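Side-chain contacts in endonuclease 8-like L720 (Acanthamoeba polyphaga mimivirus, PDB 4MB7), which belongs to the endonuclease VIII-like family of proteins with a helix-two-turn-helix domain, and carries a bound zinc ion: residues K30-D35 with Y63-H68; A115-N120 with R127-D132. One frame throughout, in Å; residues are numbered along the deposited sequence.

Contact 1 (K30-D35 with Y63-H68)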
loop_
_atom_site.group_PDB
_atom_site.type_symbol
_atom_site.label_atom_id
_atom_site.label_comp_id
_atom_site.label_asym_id
_atom_site.label_seq_id
_atom_site.Cartn_x
_atom_site.Cartn_y
_atom_site.Cartn_z
ATOM N N LYS A 30 15.658 -1.193 17.625
ATOM C CA LYS A 30 15.759 -1.560 19.034
ATOM C C LYS A 30 14.474 -2.211 19.533
ATOM O O LYS A 30 14.514 -3.168 20.307
ATOM C CB LYS A 30 16.078 -0.330 19.894
ATOM C CG LYS A 30 17.471 0.236 19.686
ATOM N N ARG A 31 13.340 -1.686 19.078
ATOM C CA ARG A 31 12.032 -2.172 19.507
ATOM C C ARG A 31 11.822 -3.645 19.153
ATOM O O ARG A 31 11.168 -4.379 19.890
ATOM C CB ARG A 31 10.916 -1.314 18.898
ATOM C CG ARG A 31 9.525 -1.624 19.439
ATOM C CD ARG A 31 8.451 -0.754 18.793
ATOM N NE ARG A 31 8.656 0.671 19.048
ATOM C CZ ARG A 31 9.025 1.556 18.125
ATOM N NH1 ARG A 31 9.224 1.171 16.871
ATOM N NH2 ARG A 31 9.189 2.830 18.457
ATOM N N MET A 32 12.391 -4.074 18.030
ATOM C CA MET A 32 12.251 -5.459 17.587
ATOM C C MET A 32 13.048 -6.425 18.463
ATOM O O MET A 32 12.772 -7.624 18.483
ATOM C CB MET A 32 12.650 -5.599 16.115
ATOM C CG MET A 32 11.777 -4.785 15.172
ATOM S SD MET A 32 12.134 -5.092 13.430
ATOM C CE MET A 32 13.916 -4.925 13.439
ATOM N N ASN A 33 14.038 -5.891 19.172
ATOM C CA ASN A 33 14.753 -6.627 20.214
ATOM C C ASN A 33 15.467 -7.888 19.718
ATOM O O ASN A 33 15.556 -8.885 20.435
ATOM C CB ASN A 33 13.797 -6.964 21.368
ATOM C CG ASN A 33 14.520 -7.196 22.681
ATOM O OD1 ASN A 33 15.657 -6.762 22.863
ATOM N ND2 ASN A 33 13.860 -7.885 23.605
ATOM N N VAL A 34 15.978 -7.833 18.491
ATOM C CA VAL A 34 16.717 -8.950 17.903
ATOM C C VAL A 34 17.962 -8.438 17.174
ATOM O O VAL A 34 17.899 -7.439 16.460
ATOM C CB VAL A 34 15.835 -9.763 16.920
ATOM C CG1 VAL A 34 16.675 -10.741 16.111
ATOM C CG2 VAL A 34 14.734 -10.500 17.668
ATOM N N ASP A 35 19.091 -9.117 17.363
ATOM C CA ASP A 35 20.334 -8.739 16.695
ATOM C C ASP A 35 20.352 -9.233 15.247
ATOM O O ASP A 35 20.344 -10.437 14.992
ATOM C CB ASP A 35 21.543 -9.287 17.459
ATOM C CG ASP A 35 22.865 -8.854 16.851
ATOM O OD1 ASP A 35 22.894 -7.808 16.171
ATOM O OD2 ASP A 35 23.876 -9.558 17.058
ATOM N N TYR A 63 14.015 -14.199 9.636
ATOM C CA TYR A 63 13.049 -13.183 10.033
ATOM C C TYR A 63 12.487 -12.429 8.837
ATOM O O TYR A 63 13.118 -12.347 7.783
ATOM C CB TYR A 63 13.678 -12.189 11.010
ATOM C CG TYR A 63 13.949 -12.756 12.383
ATOM C CD1 TYR A 63 12.910 -12.992 13.275
ATOM C CD2 TYR A 63 15.244 -13.043 12.792
ATOM C CE1 TYR A 63 13.154 -13.506 14.539
ATOM C CE2 TYR A 63 15.498 -13.556 14.052
ATOM C CZ TYR A 63 14.452 -13.785 14.920
ATOM O OH TYR A 63 14.708 -14.295 16.174
ATOM N N VAL A 64 11.292 -11.878 9.010
ATOM C CA VAL A 64 10.696 -11.007 8.007
ATOM C C VAL A 64 10.361 -9.663 8.634
ATOM O O VAL A 64 9.661 -9.593 9.642
ATOM C CB VAL A 64 9.420 -11.618 7.397
ATOM C CG1 VAL A 64 8.740 -10.612 6.469
ATOM C CG2 VAL A 64 9.748 -12.904 6.652
ATOM N N ILE A 65 10.881 -8.596 8.045
ATOM C CA ILE A 65 10.539 -7.251 8.484
ATOM C C ILE A 65 9.418 -6.701 7.617
ATOM O O ILE A 65 9.542 -6.644 6.393
ATOM C CB ILE A 65 11.745 -6.302 8.413
ATOM C CG1 ILE A 65 12.848 -6.770 9.362
ATOM C CG2 ILE A 65 11.323 -4.885 8.759
ATOM C CD1 ILE A 65 14.078 -5.891 9.338
ATOM N N ARG A 66 8.320 -6.315 8.256
ATOM C CA ARG A 66 7.189 -5.735 7.548
ATOM C C ARG A 66 7.128 -4.232 7.768
ATOM O O ARG A 66 7.156 -3.756 8.904
ATOM C CB ARG A 66 5.873 -6.377 7.996
ATOM C CG ARG A 66 4.667 -5.928 7.186
ATOM C CD ARG A 66 3.367 -6.375 7.841
ATOM N NE ARG A 66 3.116 -5.641 9.078
ATOM C CZ ARG A 66 2.203 -5.981 9.979
ATOM N NH1 ARG A 66 1.445 -7.053 9.790
ATOM N NH2 ARG A 66 2.051 -5.250 11.074
ATOM N N THR A 67 7.043 -3.489 6.672
ATOM C CA THR A 67 6.958 -2.040 6.735
ATOM C C THR A 67 5.615 -1.549 6.212
ATOM O O THR A 67 5.184 -1.919 5.119
ATOM C CB THR A 67 8.082 -1.378 5.914
ATOM O OG1 THR A 67 9.356 -1.809 6.410
ATOM C CG2 THR A 67 7.993 0.138 6.012
ATOM N N HIS A 68 4.951 -0.724 7.012
ATOM C CA HIS A 68 3.757 -0.024 6.567
ATOM C C HIS A 68 4.051 1.472 6.567
ATOM O O HIS A 68 4.161 2.092 7.625
ATOM C CB HIS A 68 2.575 -0.327 7.488
ATOM C CG HIS A 68 1.329 0.423 7.130
ATOM N ND1 HIS A 68 0.409 0.830 8.072
ATOM C CD2 HIS A 68 0.853 0.842 5.934
ATOM C CE1 HIS A 68 -0.580 1.466 7.472
ATOM N NE2 HIS A 68 -0.335 1.488 6.174
#
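Val34 sets CG1 anti to its backbone N (chi1 169°), and Tyr63, its CG anti to its own carbonyl carbon (chi1 -71°), swings its ring out from the opposite direction to meet that methyl. CG1 lies 3.7 Å from Tyr63 CE2 and meets the ring obliquely, close to CE2 and CZ. The second branch of the valine, CG2, reaches the phenol oxygen, 4.1 Å from Tyr63 OH. Nearer the helix, the side chain of Met32 bends at its sulfur, and its terminal methyl comes to rest beside an isoleucine methyl, Met32 CE lying 4.2 Å from Ile65 CD1. The CB of Ile65 heads neither toward nor away from the helix end, but CD1 reaches the methionine. Both pairings are apolar, and the first touches more closely than the second. Between Met32 and Val34 the backbone leaves the helix at Asn33, whose phi is positive; Asn33 N bonds to Lys30 O at 3.0 Å in the last turn. The contact thus lays the end of helix 27-32 and the loop after it against strand 63-70, an inner strand of an antiparallel sheet between 50-56 and 104-109. Leu108 of strand 104-109 touches Met32, Val34 and Tyr63, and Leu36 of the following loop packs on Tyr63 and Ile65.

Contact 2 (A115-N120 with R127-D132). With SO4 (sulfate ion), chain E.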
loop_
_atom_site.group_PDB
_atom_site.type_symbol
_atom_site.label_atom_id
_atom_site.label_comp_id
_atom_site.label_asym_id
_atom_site.label_seq_id
_atom_site.Cartn_x
_atom_site.Cartn_y
_atom_site.Cartn_z
ATOM N N ALA A 115 1.827 -16.614 17.621
ATOM C CA ALA A 115 1.126 -15.567 18.358
ATOM C C ALA A 115 0.147 -14.836 17.449
ATOM O O ALA A 115 0.447 -14.572 16.287
ATOM C CB ALA A 115 2.116 -14.590 18.969
ATOM N N GLU A 116 -1.024 -14.511 17.988
ATOM C CA GLU A 116 -2.052 -13.806 17.230
ATOM C C GLU A 116 -1.737 -12.316 17.125
ATOM O O GLU A 116 -1.433 -11.665 18.125
ATOM C CB GLU A 116 -3.420 -13.999 17.891
ATOM C CG GLU A 116 -3.875 -15.447 17.982
ATOM C CD GLU A 116 -4.437 -15.965 16.673
ATOM O OE1 GLU A 116 -5.007 -15.158 15.910
ATOM O OE2 GLU A 116 -4.311 -17.179 16.407
ATOM N N ILE A 117 -1.806 -11.780 15.911
ATOM C CA ILE A 117 -1.568 -10.355 15.690
ATOM C C ILE A 117 -2.669 -9.738 14.836
ATOM O O ILE A 117 -3.361 -10.438 14.097
ATOM C CB ILE A 117 -0.203 -10.088 15.012
ATOM C CG1 ILE A 117 -0.156 -10.736 13.625
ATOM C CG2 ILE A 117 0.940 -10.588 15.885
ATOM C CD1 ILE A 117 1.140 -10.486 12.873
ATOM N N LYS A 118 -2.825 -8.422 14.941
ATOM C CA LYS A 118 -3.812 -7.709 14.141
ATOM C C LYS A 118 -3.162 -7.050 12.931
ATOM O O LYS A 118 -2.294 -6.189 13.073
ATOM C CB LYS A 118 -4.523 -6.653 14.983
ATOM C CG LYS A 118 -5.596 -5.875 14.226
ATOM C CD LYS A 118 -6.146 -4.733 15.067
ATOM C CE LYS A 118 -7.104 -3.866 14.262
ATOM N NZ LYS A 118 -8.215 -4.670 13.688
ATOM N N THR A 119 -3.582 -7.469 11.741
ATOM C CA THR A 119 -3.129 -6.846 10.503
ATOM C C THR A 119 -4.203 -5.871 10.038
ATOM O O THR A 119 -5.224 -5.713 10.704
ATOM C CB THR A 119 -2.874 -7.889 9.406
ATOM O OG1 THR A 119 -4.125 -8.405 8.934
ATOM C CG2 THR A 119 -2.025 -9.029 9.946
ATOM N N ASN A 120 -3.989 -5.223 8.895
ATOM C CA ASN A 120 -4.956 -4.235 8.415
ATOM C C ASN A 120 -6.204 -4.832 7.757
ATOM O O ASN A 120 -7.006 -4.108 7.167
ATOM C CB ASN A 120 -4.295 -3.178 7.512
ATOM C CG ASN A 120 -3.797 -3.746 6.187
ATOM O OD1 ASN A 120 -4.000 -4.918 5.874
ATOM N ND2 ASN A 120 -3.146 -2.897 5.396
ATOM N N ARG A 127 2.677 -16.354 11.578
ATOM C CA ARG A 127 2.981 -17.243 10.462
ATOM C C ARG A 127 1.974 -17.087 9.325
ATOM O O ARG A 127 2.352 -17.000 8.156
ATOM C CB ARG A 127 3.016 -18.700 10.934
ATOM C CG ARG A 127 3.260 -19.711 9.824
ATOM C CD ARG A 127 3.443 -21.114 10.384
ATOM N NE ARG A 127 3.881 -22.059 9.361
ATOM C CZ ARG A 127 5.152 -22.289 9.051
ATOM N NH1 ARG A 127 6.121 -21.642 9.685
ATOM N NH2 ARG A 127 5.458 -23.167 8.105
ATOM N N GLN A 128 0.693 -17.051 9.675
ATOM C CA GLN A 128 -0.373 -16.914 8.685
ATOM C C GLN A 128 -0.320 -15.564 7.970
ATOM O O GLN A 128 -0.647 -15.466 6.783
ATOM C CB GLN A 128 -1.741 -17.107 9.341
ATOM C CG GLN A 128 -2.898 -17.137 8.355
ATOM C CD GLN A 128 -2.852 -18.346 7.444
ATOM O OE1 GLN A 128 -2.546 -19.454 7.882
ATOM N NE2 GLN A 128 -3.147 -18.138 6.165
ATOM N N ALA A 129 0.089 -14.528 8.695
ATOM C CA ALA A 129 0.221 -13.188 8.123
ATOM C C ALA A 129 1.203 -13.169 6.953
ATOM O O ALA A 129 0.954 -12.527 5.930
ATOM C CB ALA A 129 0.645 -12.194 9.194
ATOM N N ILE A 130 2.316 -13.877 7.108
ATOM C CA ILE A 130 3.317 -13.975 6.046
ATOM C C ILE A 130 2.789 -14.783 4.858
ATOM O O ILE A 130 3.007 -14.417 3.702
ATOM C CB ILE A 130 4.637 -14.581 6.573
ATOM C CG1 ILE A 130 5.239 -13.669 7.645
ATOM C CG2 ILE A 130 5.631 -14.789 5.438
ATOM C CD1 ILE A 130 6.524 -14.193 8.251
ATOM N N MET A 131 2.082 -15.871 5.145
ATOM C CA MET A 131 1.498 -16.701 4.095
ATOM C C MET A 131 0.415 -15.946 3.328
ATOM O O MET A 131 0.316 -16.057 2.106
ATOM C CB MET A 131 0.922 -17.988 4.687
ATOM C CG MET A 131 0.428 -18.986 3.650
ATOM S SD MET A 131 1.752 -19.658 2.624
ATOM C CE MET A 131 1.368 -18.922 1.038
ATOM N N ASP A 132 -0.395 -15.177 4.049
ATOM C CA ASP A 132 -1.452 -14.389 3.423
ATOM C C ASP A 132 -0.904 -13.338 2.464
ATOM O O ASP A 132 -1.527 -13.036 1.447
ATOM C CB ASP A 132 -2.307 -13.693 4.478
ATOM C CG ASP A 132 -3.267 -14.635 5.173
ATOM O OD1 ASP A 132 -3.393 -15.793 4.730
ATOM O OD2 ASP A 132 -3.906 -14.205 6.156
HETATM S S SO4 E . -4.215 0.616 6.318
HETATM O O1 SO4 E . -3.131 -0.286 5.939
HETATM O O2 SO4 E . -3.653 1.836 6.889
HETATM O O3 SO4 E . -5.004 0.949 5.135
HETATM O O4 SO4 E . -5.070 -0.035 7.306
#
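A two-stranded antiparallel hairpin, 116-118 with 123-125, runs straight into helix 126-136, and Ala129 in the first turns of that helix faces back onto the hairpin's first strand and the residue after it. Its CB receives two methyl groups: Ile117 CD1 at 4.1 Å and Thr119 CG2 at 4.2 Å. The isoleucine reaches it with CG1 tucked in over its own backbone, flanked by both N and C (chi1 62°), and CD1 extended beyond. With only a methyl on Ala129, the backbones come to 7.6 Å from Thr119 CA to Ala129 CA, consistent with close packing of helix on hairpin. This strand-turn-strand-helix unit is held together by further local bonds. Ile117 pairs through its backbone with Cys124, on which Ala129 also packs, while Thr119 OG1 accepts from Thr122 N in the turn and, weakly, from Tyr121 N. On the helix, Gln128 NE2 donates to Asp132 OD1 over 2.8 Å, one turn on. The acceptor lies near the glutamine's amide plane, but the donor comes from above the carboxylate plane, 40° out of it. The other oxygen, Asp132 OD2, bonds to the hydroxyl of Tyr121, so both carboxylate oxygens are engaged and the turn of the hairpin is linked to the helix. At the far end of 115-120, Asn120 turns its amide to a sulfate ion, probably from the crystallisation liquor and also hydrogen-bonded to Lys49 NZ: Asn120 ND2 donates to O1 of the sulfate over 2.7 Å, nearly straight at 165°. Ile117 and Ile130 both pack on Leu109 of the adjoining four-stranded sheet.

Both contacts join a helix, or its end and the loop after it, to a strand or the residue that follows it through apolar groups, but contact 1 crosses from helix 27-32 to a sheet strand 28 residues on, whereas contact 2 folds a hairpin onto the helix that follows it at once. Contact 2 buries its touching residues more completely over a smaller area, 80 Å² against 154 Å², while contact 1 is only partly buried, with an aromatic ring at its more open end. Polar bonds and a sulfate flank contact 2. Strand 63-70 is common ground: Val64 CG2 touches Ile130 CD1 at 3.8 Å, and Arg66 NH1 lies 4.0 Å from Thr119 CG2.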